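Phospholipase C-beta (PLC-beta) (Sepia officinalis, PDB 3QR0) is a multidomain member of the phospholipase C family, joining a PH domain, EF-hand-like regions, a calcium-binding TIM barrel in X and Y halves and a C2 domain. Local coordinates at residues N335-N339 and R570-K574; H338-L342 and I380-G384; L367-D373 and L414-C420; S580-P585 and L598-D604. All coordinates share one frame. Numbering follows the deposited sequence.

Overall arrangement
Interactions 1, 2 and 3 meet at one calcium ion, while interaction 4 adjoins interaction 1. The strands of interaction 3 supply E368, D370 and E417 to the metal, and N339, shared by interactions 1 and 2, adds the fourth protein ligand. Interactions 2 and 3 have centres about 8 Å apart and are tied by Y341 OH to D370 OD2 at 2.5 Å. Interaction 1, its centre about 13 Å from that of interaction 3, reaches it through the R570 NH2 to E368 OE1 salt bridge of 3.0 Å. Interaction 4, its centre about 9 Å from that of interaction 1, joins it where H338 ND1 meets N599 OD1 at 2.8 Å.

Interaction 1 (N335-N339 and R570-K574). With CA (calcium ion), chain B.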
# COMPACT_ATOMS: atom_id res chain seq x y z
N ASN A 335 -3.31 -3.95 -10.23
CA ASN A 335 -4.01 -3.12 -9.24
C ASN A 335 -5.07 -2.25 -9.92
O ASN A 335 -4.74 -1.46 -10.82
CB ASN A 335 -2.96 -2.29 -8.50
CG ASN A 335 -3.49 -1.59 -7.26
OD1 ASN A 335 -4.67 -1.70 -6.91
ND2 ASN A 335 -2.61 -0.86 -6.60
N SER A 336 -6.33 -2.40 -9.50
CA SER A 336 -7.48 -1.87 -10.23
C SER A 336 -8.53 -1.15 -9.37
O SER A 336 -8.91 -1.62 -8.30
CB SER A 336 -8.18 -3.01 -10.98
OG SER A 336 -7.30 -3.62 -11.90
N SER A 337 -9.02 -0.02 -9.90
CA SER A 337 -9.99 0.83 -9.23
C SER A 337 -11.34 0.84 -9.96
O SER A 337 -11.38 0.90 -11.19
CB SER A 337 -9.43 2.26 -9.17
OG SER A 337 -10.46 3.20 -8.93
N HIS A 338 -12.43 0.79 -9.19
CA HIS A 338 -13.80 0.88 -9.73
C HIS A 338 -14.40 2.29 -9.52
O HIS A 338 -14.16 2.91 -8.48
CB HIS A 338 -14.71 -0.14 -9.02
CG HIS A 338 -16.17 0.03 -9.34
ND1 HIS A 338 -17.10 0.44 -8.42
CD2 HIS A 338 -16.85 -0.17 -10.50
CE1 HIS A 338 -18.29 0.50 -8.99
NE2 HIS A 338 -18.17 0.13 -10.25
N ASN A 339 -15.21 2.74 -10.49
CA ASN A 339 -15.83 4.10 -10.49
C ASN A 339 -14.91 5.08 -9.78
O ASN A 339 -15.26 5.67 -8.74
CB ASN A 339 -17.25 4.11 -9.87
CG ASN A 339 -18.34 3.59 -10.82
OD1 ASN A 339 -18.10 3.33 -12.01
ND2 ASN A 339 -19.56 3.45 -10.30
N ARG A 570 -11.88 -8.55 -16.02
CA ARG A 570 -12.06 -7.48 -15.05
C ARG A 570 -13.32 -7.78 -14.24
O ARG A 570 -14.32 -8.23 -14.79
CB ARG A 570 -12.18 -6.13 -15.76
CG ARG A 570 -12.43 -4.95 -14.84
CD ARG A 570 -12.26 -3.62 -15.58
NE ARG A 570 -12.50 -2.48 -14.69
CZ ARG A 570 -13.69 -1.97 -14.40
NH1 ARG A 570 -14.81 -2.47 -14.93
NH2 ARG A 570 -13.78 -0.94 -13.56
N ILE A 571 -13.27 -7.50 -12.94
CA ILE A 571 -14.40 -7.71 -12.05
C ILE A 571 -14.74 -6.36 -11.43
O ILE A 571 -13.83 -5.57 -11.15
CB ILE A 571 -14.06 -8.70 -10.92
CG1 ILE A 571 -13.36 -9.95 -11.47
CG2 ILE A 571 -15.32 -9.06 -10.11
CD1 ILE A 571 -14.28 -10.92 -12.17
N TYR A 572 -16.02 -6.07 -11.21
CA TYR A 572 -16.40 -4.85 -10.50
C TYR A 572 -17.62 -5.07 -9.61
O TYR A 572 -18.44 -5.96 -9.88
CB TYR A 572 -16.60 -3.68 -11.48
CG TYR A 572 -17.69 -3.89 -12.48
CD1 TYR A 572 -18.98 -3.44 -12.23
CD2 TYR A 572 -17.44 -4.52 -13.70
CE1 TYR A 572 -20.00 -3.62 -13.14
CE2 TYR A 572 -18.46 -4.71 -14.63
CZ TYR A 572 -19.73 -4.25 -14.35
OH TYR A 572 -20.77 -4.42 -15.25
N PRO A 573 -17.75 -4.26 -8.53
CA PRO A 573 -18.82 -4.51 -7.57
C PRO A 573 -20.22 -4.27 -8.12
O PRO A 573 -20.43 -3.40 -8.96
CB PRO A 573 -18.51 -3.53 -6.42
CG PRO A 573 -17.56 -2.53 -6.98
CD PRO A 573 -16.81 -3.22 -8.08
N LYS A 574 -21.17 -5.07 -7.65
CA LYS A 574 -22.58 -4.93 -8.02
C LYS A 574 -23.18 -3.61 -7.54
O LYS A 574 -22.71 -3.00 -6.57
CB LYS A 574 -23.39 -6.10 -7.45
CG LYS A 574 -23.38 -6.22 -5.93
CD LYS A 574 -24.06 -7.50 -5.44
CE LYS A 574 -23.73 -7.76 -3.98
NZ LYS A 574 -24.41 -8.97 -3.44
CA CA B . -19.12 2.60 -13.91
O HOH W 1 -10.80 -0.56 -13.33
O HOH W 2 -19.48 0.51 -12.72
O HOH W 3 -21.33 2.52 -12.83
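R570, on the strand that ends at Y572, has an extended side chain (chi1 to chi3 t) whose end comes near the loop 335-339. No hydrogen bond links the two segments directly; instead water 1 bridges them, accepting from R570 NE at 2.9 Å and donating to S337 O at 2.7 Å. The guanidinium also borders the edge of the H338 ring, with R570 NH2 4.4 Å from H338 CD2, and is held by S543 and by a salt bridge to E368. Y572 brings its CB to 3.7 Å from H338 CD2; the two rings are nearly parallel, at 10°, but with centroids 6.0 Å apart they barely overlap. P573 then closes over one face of the imidazole: its CG lies 3.7 Å from the H338 ring centroid in a CH-pi contact and 3.3 Å from H338 ND1. The H338 ring is thus fixed by packing from the Y half of the TIM barrel and by N599 at ND1, leaving NE2 to meet water 2 at 2.8 Å. That water is a calcium ligand, as is N339 OD1 at 2.3 Å, so the contact positions the imidazole in the second shell of the metal.

Interaction 2 (H338-L342 and I380-G384). With CA (calcium ion), chain B.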
# COMPACT_ATOMS: atom_id res chain seq x y z
N HIS A 338 -12.43 0.79 -9.19
CA HIS A 338 -13.80 0.88 -9.73
C HIS A 338 -14.40 2.29 -9.52
O HIS A 338 -14.16 2.91 -8.48
CB HIS A 338 -14.71 -0.14 -9.02
CG HIS A 338 -16.17 0.03 -9.34
ND1 HIS A 338 -17.10 0.44 -8.42
CD2 HIS A 338 -16.85 -0.17 -10.50
CE1 HIS A 338 -18.29 0.50 -8.99
NE2 HIS A 338 -18.17 0.13 -10.25
N ASN A 339 -15.21 2.74 -10.49
CA ASN A 339 -15.83 4.10 -10.49
C ASN A 339 -14.91 5.08 -9.78
O ASN A 339 -15.26 5.67 -8.74
CB ASN A 339 -17.25 4.11 -9.87
CG ASN A 339 -18.34 3.59 -10.82
OD1 ASN A 339 -18.10 3.33 -12.01
ND2 ASN A 339 -19.56 3.45 -10.30
N THR A 340 -13.73 5.24 -10.36
CA THR A 340 -12.60 5.92 -9.75
C THR A 340 -12.91 7.37 -9.39
O THR A 340 -12.40 7.90 -8.40
CB THR A 340 -11.40 5.89 -10.73
OG1 THR A 340 -11.21 4.55 -11.20
CG2 THR A 340 -10.12 6.40 -10.06
N TYR A 341 -13.75 8.00 -10.21
CA TYR A 341 -14.19 9.38 -10.02
C TYR A 341 -14.93 9.66 -8.70
O TYR A 341 -14.96 10.80 -8.25
CB TYR A 341 -15.07 9.84 -11.21
CG TYR A 341 -16.29 8.98 -11.46
CD1 TYR A 341 -17.51 9.31 -10.89
CD2 TYR A 341 -16.21 7.84 -12.25
CE1 TYR A 341 -18.63 8.52 -11.10
CE2 TYR A 341 -17.32 7.04 -12.46
CZ TYR A 341 -18.53 7.39 -11.88
OH TYR A 341 -19.64 6.61 -12.08
N LEU A 342 -15.51 8.63 -8.08
CA LEU A 342 -16.29 8.80 -6.85
C LEU A 342 -15.42 8.81 -5.60
O LEU A 342 -14.56 7.93 -5.41
CB LEU A 342 -17.36 7.71 -6.73
CG LEU A 342 -18.43 7.73 -7.82
CD1 LEU A 342 -19.36 6.53 -7.70
CD2 LEU A 342 -19.23 9.04 -7.79
N ILE A 380 -18.71 14.84 -19.76
CA ILE A 380 -18.49 14.85 -18.32
C ILE A 380 -18.34 13.43 -17.81
O ILE A 380 -18.65 12.47 -18.51
CB ILE A 380 -19.67 15.52 -17.57
CG1 ILE A 380 -20.97 14.73 -17.79
CG2 ILE A 380 -19.82 16.97 -18.02
CD1 ILE A 380 -22.16 15.29 -17.06
N ILE A 381 -17.84 13.33 -16.58
CA ILE A 381 -17.76 12.06 -15.87
C ILE A 381 -18.63 12.13 -14.62
O ILE A 381 -18.54 13.09 -13.85
CB ILE A 381 -16.31 11.72 -15.48
CG1 ILE A 381 -15.51 11.38 -16.74
CG2 ILE A 381 -16.26 10.56 -14.48
CD1 ILE A 381 -14.02 11.15 -16.49
N THR A 382 -19.47 11.12 -14.44
CA THR A 382 -20.37 11.05 -13.29
C THR A 382 -21.02 9.67 -13.23
O THR A 382 -20.87 8.87 -14.17
CB THR A 382 -21.48 12.14 -13.36
OG1 THR A 382 -22.14 12.23 -12.09
CG2 THR A 382 -22.51 11.84 -14.45
N HIS A 383 -21.72 9.39 -12.14
CA HIS A 383 -22.52 8.17 -12.04
C HIS A 383 -23.93 8.50 -12.54
O HIS A 383 -24.68 9.22 -11.88
CB HIS A 383 -22.55 7.64 -10.60
CG HIS A 383 -23.00 6.21 -10.49
ND1 HIS A 383 -23.26 5.61 -9.27
CD2 HIS A 383 -23.25 5.27 -11.43
CE1 HIS A 383 -23.64 4.36 -9.48
NE2 HIS A 383 -23.64 4.13 -10.78
N GLY A 384 -24.26 7.99 -13.72
CA GLY A 384 -25.52 8.32 -14.37
C GLY A 384 -26.77 7.97 -13.58
O GLY A 384 -26.80 6.96 -12.87
CA CA B . -19.12 2.60 -13.91
O HOH W 2 -19.48 0.51 -12.72
O HOH W 3 -21.33 2.52 -12.83
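Y341 is the centre of this contact, followed by H383 and I381. The type I turn N339-L342, closed by L342 N to N339 O at 3.0 Å, presents the Y341 ring to I381-H383. I381 CG2 packs 3.4 Å from Y341 CG, and the backbone N of T382 lies over one face of the ring, so the phenol runs along the segment from I381 to H383. Its hydroxyl comes to 3.3 Å from both T382 O and H383 CA, but its strong partner is the calcium ligand D370. H383 closes the far end. Its CB is 3.4 Å from Y341 OH, while its imidazole has N339 ND2 over one face, the amide nitrogen lying 4.2 Å from H383 NE2. L342 CD1 lies 4.3 Å from H383 ND1. Q346 secures both polar groups, taking bonds from N339 ND2 and H383 ND1. No hydrogen bond crosses the two segments; van der Waals packing, chiefly of Y341, joins them beside the calcium that N339 OD1 binds at 2.3 Å. Within the X half of the barrel, strand 380-381 runs antiparallel to both its neighbours, 366-372 and 391-392. I381 also touches F393 and V396 of helix 393-403, and Y356 of helix 354-361 packs against both I381 and Y341.

Interaction 3 (L367-D373 and L414-C420); sequences LELDCWD and LSFENHC. With CA (calcium ion), chain B.
Two neighbouring parallel strands of the TIM barrel's X half, 367-372 and 414-418, run with axes 4.6 Å apart and crossing at -22°. Both are extended; the register pairs L367 with L414, E368 with S415, L369 with F416, D370 with E417 and C371 with N418. Backbone bonds zigzag: S415 N to L367 O (2.7 Å), L369 N to S415 O, E417 N to L369 O, C371 N to E417 O and H419 N to C371 O (each 2.9 Å).
On the leucine face, L367 CD1 meets L414 CD2 at 3.7 Å. L369 (m, p) fits the hollow between L414 and F416, its CD1 4.2 Å from L414 CB and CD2 4.2 Å from F416 CZ. C371 SG fills the next gap, 3.9 Å from F416 CD1, and C420 SG abuts C371 CB at 4.0 Å. Helices 354-361 and 393-403 pack over L367 and L369.
At the C-terminal end of strand 367-372, W372 (chi1 m) lays its six-membered ring on the H419 imidazole in an offset stack, centroids 3.8 Å apart; H419 NE2 donates to E417 OE2 at 2.7 Å.
The opposite face binds calcium, joined by N339: E368 OE2 and E417 OE1 (both chi1 t, chi2 t) at 2.4 Å. R570 salt-bridges E368, T503 bonds E417 and Y341 bonds D370 (chi1 m), whose OD1 and OD2 each lie 2.5 Å from the ion.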
# COMPACT_ATOMS: atom_id res chain seq x y z
N LEU A 367 -8.14 2.12 -14.19
CA LEU A 367 -9.07 3.13 -13.72
C LEU A 367 -10.35 3.05 -14.52
O LEU A 367 -10.37 2.50 -15.62
CB LEU A 367 -8.48 4.52 -13.89
CG LEU A 367 -7.01 4.74 -13.53
CD1 LEU A 367 -6.58 6.14 -13.96
CD2 LEU A 367 -6.77 4.52 -12.05
N GLU A 368 -11.41 3.64 -13.98
CA GLU A 368 -12.69 3.69 -14.67
C GLU A 368 -13.15 5.13 -14.89
O GLU A 368 -13.06 5.97 -13.99
CB GLU A 368 -13.73 2.91 -13.89
CG GLU A 368 -15.07 2.77 -14.62
CD GLU A 368 -15.99 1.78 -13.95
OE1 GLU A 368 -15.62 1.26 -12.88
OE2 GLU A 368 -17.09 1.52 -14.49
N LEU A 369 -13.65 5.39 -16.09
CA LEU A 369 -14.20 6.68 -16.47
C LEU A 369 -15.59 6.44 -17.05
O LEU A 369 -15.73 5.82 -18.11
CB LEU A 369 -13.30 7.37 -17.51
CG LEU A 369 -11.88 7.83 -17.13
CD1 LEU A 369 -10.92 6.66 -16.87
CD2 LEU A 369 -11.30 8.71 -18.24
N ASP A 370 -16.62 6.90 -16.33
CA ASP A 370 -18.01 6.82 -16.78
C ASP A 370 -18.34 8.11 -17.52
O ASP A 370 -18.55 9.15 -16.89
CB ASP A 370 -18.97 6.67 -15.60
CG ASP A 370 -18.93 5.30 -14.95
OD1 ASP A 370 -18.05 4.47 -15.28
OD2 ASP A 370 -19.77 5.04 -14.07
N CYS A 371 -18.41 8.03 -18.84
CA CYS A 371 -18.54 9.22 -19.68
C CYS A 371 -19.98 9.46 -20.12
O CYS A 371 -20.64 8.56 -20.64
CB CYS A 371 -17.63 9.10 -20.91
SG CYS A 371 -15.92 8.71 -20.47
N TRP A 372 -20.46 10.69 -19.91
CA TRP A 372 -21.82 11.10 -20.28
C TRP A 372 -21.79 12.43 -21.04
O TRP A 372 -20.83 13.20 -20.93
CB TRP A 372 -22.70 11.23 -19.03
CG TRP A 372 -22.84 9.94 -18.25
CD1 TRP A 372 -21.97 9.45 -17.32
CD2 TRP A 372 -23.91 8.99 -18.34
NE1 TRP A 372 -22.43 8.25 -16.83
CE2 TRP A 372 -23.62 7.95 -17.44
CE3 TRP A 372 -25.08 8.93 -19.10
CZ2 TRP A 372 -24.46 6.84 -17.28
CZ3 TRP A 372 -25.92 7.82 -18.94
CH2 TRP A 372 -25.60 6.80 -18.04
N ASP A 373 -22.85 12.70 -21.80
CA ASP A 373 -22.98 13.97 -22.51
C ASP A 373 -23.16 15.09 -21.50
O ASP A 373 -24.01 15.00 -20.63
CB ASP A 373 -24.20 13.96 -23.45
CG ASP A 373 -23.97 13.16 -24.73
OD1 ASP A 373 -22.83 12.74 -25.00
OD2 ASP A 373 -24.95 12.96 -25.47
N LEU A 414 -7.37 2.21 -19.01
CA LEU A 414 -8.53 3.05 -18.71
C LEU A 414 -9.79 2.35 -19.18
O LEU A 414 -9.98 2.11 -20.37
CB LEU A 414 -8.41 4.41 -19.38
CG LEU A 414 -7.14 5.20 -19.07
CD1 LEU A 414 -7.19 6.55 -19.77
CD2 LEU A 414 -6.94 5.38 -17.57
N SER A 415 -10.64 2.00 -18.22
CA SER A 415 -11.92 1.35 -18.50
C SER A 415 -12.97 2.43 -18.74
O SER A 415 -13.40 3.12 -17.80
CB SER A 415 -12.31 0.44 -17.33
OG SER A 415 -13.58 -0.17 -17.56
N PHE A 416 -13.35 2.60 -20.00
CA PHE A 416 -14.39 3.53 -20.40
C PHE A 416 -15.77 2.87 -20.33
O PHE A 416 -15.99 1.83 -20.95
CB PHE A 416 -14.16 4.05 -21.82
CG PHE A 416 -13.15 5.16 -21.92
CD1 PHE A 416 -13.51 6.39 -22.44
CD2 PHE A 416 -11.84 4.97 -21.50
CE1 PHE A 416 -12.57 7.43 -22.54
CE2 PHE A 416 -10.90 5.99 -21.59
CZ PHE A 416 -11.26 7.22 -22.12
N GLU A 417 -16.67 3.46 -19.56
CA GLU A 417 -18.08 3.13 -19.66
C GLU A 417 -18.69 4.29 -20.42
O GLU A 417 -18.90 5.37 -19.88
CB GLU A 417 -18.70 2.97 -18.28
CG GLU A 417 -20.06 2.32 -18.28
CD GLU A 417 -20.75 2.43 -16.94
OE1 GLU A 417 -20.18 1.96 -15.93
OE2 GLU A 417 -21.86 3.00 -16.89
N ASN A 418 -18.93 4.07 -21.71
CA ASN A 418 -19.20 5.14 -22.66
C ASN A 418 -20.69 5.33 -22.92
O ASN A 418 -21.35 4.44 -23.46
CB ASN A 418 -18.47 4.81 -23.96
CG ASN A 418 -18.25 6.01 -24.84
OD1 ASN A 418 -18.96 7.01 -24.75
ND2 ASN A 418 -17.26 5.90 -25.72
N HIS A 419 -21.23 6.48 -22.53
CA HIS A 419 -22.64 6.80 -22.79
C HIS A 419 -22.82 8.02 -23.69
O HIS A 419 -23.92 8.54 -23.81
CB HIS A 419 -23.39 7.01 -21.47
CG HIS A 419 -23.30 5.84 -20.54
ND1 HIS A 419 -24.18 4.79 -20.60
CD2 HIS A 419 -22.41 5.55 -19.57
CE1 HIS A 419 -23.85 3.90 -19.68
NE2 HIS A 419 -22.78 4.33 -19.04
N CYS A 420 -21.73 8.47 -24.32
CA CYS A 420 -21.76 9.72 -25.06
C CYS A 420 -22.31 9.57 -26.47
O CYS A 420 -22.19 8.51 -27.09
CB CYS A 420 -20.36 10.33 -25.14
SG CYS A 420 -19.80 11.04 -23.60
CA CA B . -19.12 2.60 -13.91
O HOH W 4 -15.99 0.53 -17.09
O HOH W 5 -24.79 10.60 -22.34
O HOH W 3 -21.33 2.52 -12.83
O HOH W 2 -19.48 0.51 -12.72

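Interaction 4 (S580-P585 and L598-D604); sequences SSNYVP and LNFQCFD
N582 (chi1 m) plugs its carboxamide into the curve of 598-604. N582 OD1 accepts from N599 N at 2.7 Å, while N582 ND2 donates to D604 OD1 at 3.1 Å and N599 O at 3.2 Å. D604 (chi1 p) also takes N582 N on OD2, at 2.9 Å, and water 6 joins N582 O (3.1 Å) to D604 OD2 (2.9 Å, weak). N599 ND2 returns weak bonds to S580 O (3.2 Å) and S581 O (3.4 Å), its OD1 being held by H338.
Neither segment is helix or strand. S580 adopts a left-handed conformation (71/23) and N582 is extended (-121/152). N599-C602 is a type I turn, closed by C602 N to N599 O at 3.2 Å, and F603 centres an inverse gamma turn. The nearest CA pairs are S580-N599 (6.0 Å), S581-C602 (6.1 Å) and N582-L598 (6.1 Å).
Farther out, C602 CB presses to 3.0 Å from S580 O, and its SG lies 3.9 Å from S581 CA. L598 (m, t) wedges between Y583 and P585, its CD2 3.6 Å from Y583 CE2 and its CD1 4.2 Å from P585 CG.
These loops follow strands 569-572 and 595-596 of the barrel's Y half, and D604 sits at the N-cap position of helix 605-613, its OD1 accepting a weak bond from M607 N.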
# COMPACT_ATOMS: atom_id res chain seq x y z
N SER A 580 -20.40 1.93 -1.39
CA SER A 580 -19.05 1.77 -1.95
C SER A 580 -18.22 0.73 -1.21
O SER A 580 -16.98 0.74 -1.29
CB SER A 580 -18.33 3.12 -2.06
OG SER A 580 -19.15 4.08 -2.73
N SER A 581 -18.90 -0.19 -0.53
CA SER A 581 -18.24 -1.32 0.11
C SER A 581 -17.65 -2.22 -0.97
O SER A 581 -18.05 -2.16 -2.13
CB SER A 581 -19.24 -2.10 0.97
OG SER A 581 -20.26 -2.66 0.16
N ASN A 582 -16.69 -3.05 -0.58
CA ASN A 582 -15.96 -3.91 -1.50
C ASN A 582 -16.08 -5.39 -1.18
O ASN A 582 -16.24 -5.76 -0.02
CB ASN A 582 -14.47 -3.56 -1.44
CG ASN A 582 -14.16 -2.22 -2.05
OD1 ASN A 582 -14.48 -1.97 -3.21
ND2 ASN A 582 -13.52 -1.34 -1.28
N TYR A 583 -15.98 -6.23 -2.20
CA TYR A 583 -15.67 -7.64 -2.01
C TYR A 583 -14.19 -7.82 -1.69
O TYR A 583 -13.36 -6.96 -2.02
CB TYR A 583 -16.02 -8.48 -3.24
CG TYR A 583 -15.62 -7.87 -4.57
CD1 TYR A 583 -16.58 -7.45 -5.47
CD2 TYR A 583 -14.28 -7.71 -4.92
CE1 TYR A 583 -16.23 -6.89 -6.69
CE2 TYR A 583 -13.92 -7.14 -6.14
CZ TYR A 583 -14.91 -6.73 -7.02
OH TYR A 583 -14.58 -6.17 -8.23
N VAL A 584 -13.85 -8.94 -1.06
CA VAL A 584 -12.46 -9.30 -0.82
C VAL A 584 -11.87 -9.80 -2.14
O VAL A 584 -12.41 -10.72 -2.75
CB VAL A 584 -12.35 -10.39 0.26
CG1 VAL A 584 -10.91 -10.83 0.42
CG2 VAL A 584 -12.89 -9.86 1.59
N PRO A 585 -10.78 -9.16 -2.60
CA PRO A 585 -10.27 -9.43 -3.95
C PRO A 585 -9.73 -10.85 -4.18
O PRO A 585 -9.79 -11.34 -5.31
CB PRO A 585 -9.17 -8.38 -4.14
CG PRO A 585 -8.77 -8.01 -2.76
CD PRO A 585 -9.99 -8.13 -1.92
N LEU A 598 -11.71 -2.30 -7.25
CA LEU A 598 -12.18 -1.98 -5.91
C LEU A 598 -12.48 -0.49 -5.80
O LEU A 598 -11.91 0.33 -6.52
CB LEU A 598 -11.13 -2.38 -4.87
CG LEU A 598 -10.73 -3.86 -4.89
CD1 LEU A 598 -9.48 -4.09 -4.05
CD2 LEU A 598 -11.88 -4.73 -4.42
N ASN A 599 -13.38 -0.16 -4.88
CA ASN A 599 -13.64 1.23 -4.55
C ASN A 599 -12.55 1.75 -3.62
O ASN A 599 -12.55 1.43 -2.43
CB ASN A 599 -15.02 1.35 -3.91
CG ASN A 599 -16.14 1.00 -4.87
OD1 ASN A 599 -16.19 1.50 -5.99
ND2 ASN A 599 -17.04 0.14 -4.44
N PHE A 600 -11.65 2.56 -4.16
CA PHE A 600 -10.48 3.05 -3.43
C PHE A 600 -10.82 4.00 -2.28
O PHE A 600 -10.00 4.19 -1.38
CB PHE A 600 -9.46 3.70 -4.37
CG PHE A 600 -8.44 2.74 -4.91
CD1 PHE A 600 -8.84 1.59 -5.57
CD2 PHE A 600 -7.08 2.97 -4.74
CE1 PHE A 600 -7.91 0.69 -6.05
CE2 PHE A 600 -6.15 2.07 -5.23
CZ PHE A 600 -6.55 0.93 -5.88
N GLN A 601 -12.02 4.58 -2.31
CA GLN A 601 -12.46 5.51 -1.28
C GLN A 601 -12.99 4.82 -0.03
O GLN A 601 -13.21 5.47 0.99
CB GLN A 601 -13.53 6.47 -1.82
CG GLN A 601 -14.90 5.84 -2.07
CD GLN A 601 -15.06 5.26 -3.46
OE1 GLN A 601 -14.11 4.69 -4.04
NE2 GLN A 601 -16.25 5.40 -4.02
N CYS A 602 -13.22 3.51 -0.11
CA CYS A 602 -13.75 2.76 1.02
C CYS A 602 -12.64 1.92 1.64
O CYS A 602 -12.24 0.91 1.07
CB CYS A 602 -14.90 1.86 0.58
SG CYS A 602 -15.67 0.92 1.93
N PHE A 603 -12.16 2.35 2.81
CA PHE A 603 -11.03 1.70 3.48
C PHE A 603 -11.47 0.51 4.33
O PHE A 603 -11.13 0.42 5.51
CB PHE A 603 -10.26 2.72 4.30
CG PHE A 603 -9.54 3.74 3.45
CD1 PHE A 603 -8.44 3.36 2.68
CD2 PHE A 603 -9.97 5.05 3.39
CE1 PHE A 603 -7.78 4.28 1.88
CE2 PHE A 603 -9.31 5.98 2.59
CZ PHE A 603 -8.22 5.59 1.84
N ASP A 604 -12.21 -0.40 3.71
CA ASP A 604 -12.62 -1.62 4.37
C ASP A 604 -11.52 -2.69 4.22
O ASP A 604 -10.46 -2.41 3.65
CB ASP A 604 -13.98 -2.10 3.84
CG ASP A 604 -13.99 -2.35 2.33
OD1 ASP A 604 -12.97 -2.13 1.63
OD2 ASP A 604 -15.06 -2.78 1.84
O HOH W 6 -14.22 -5.55 2.29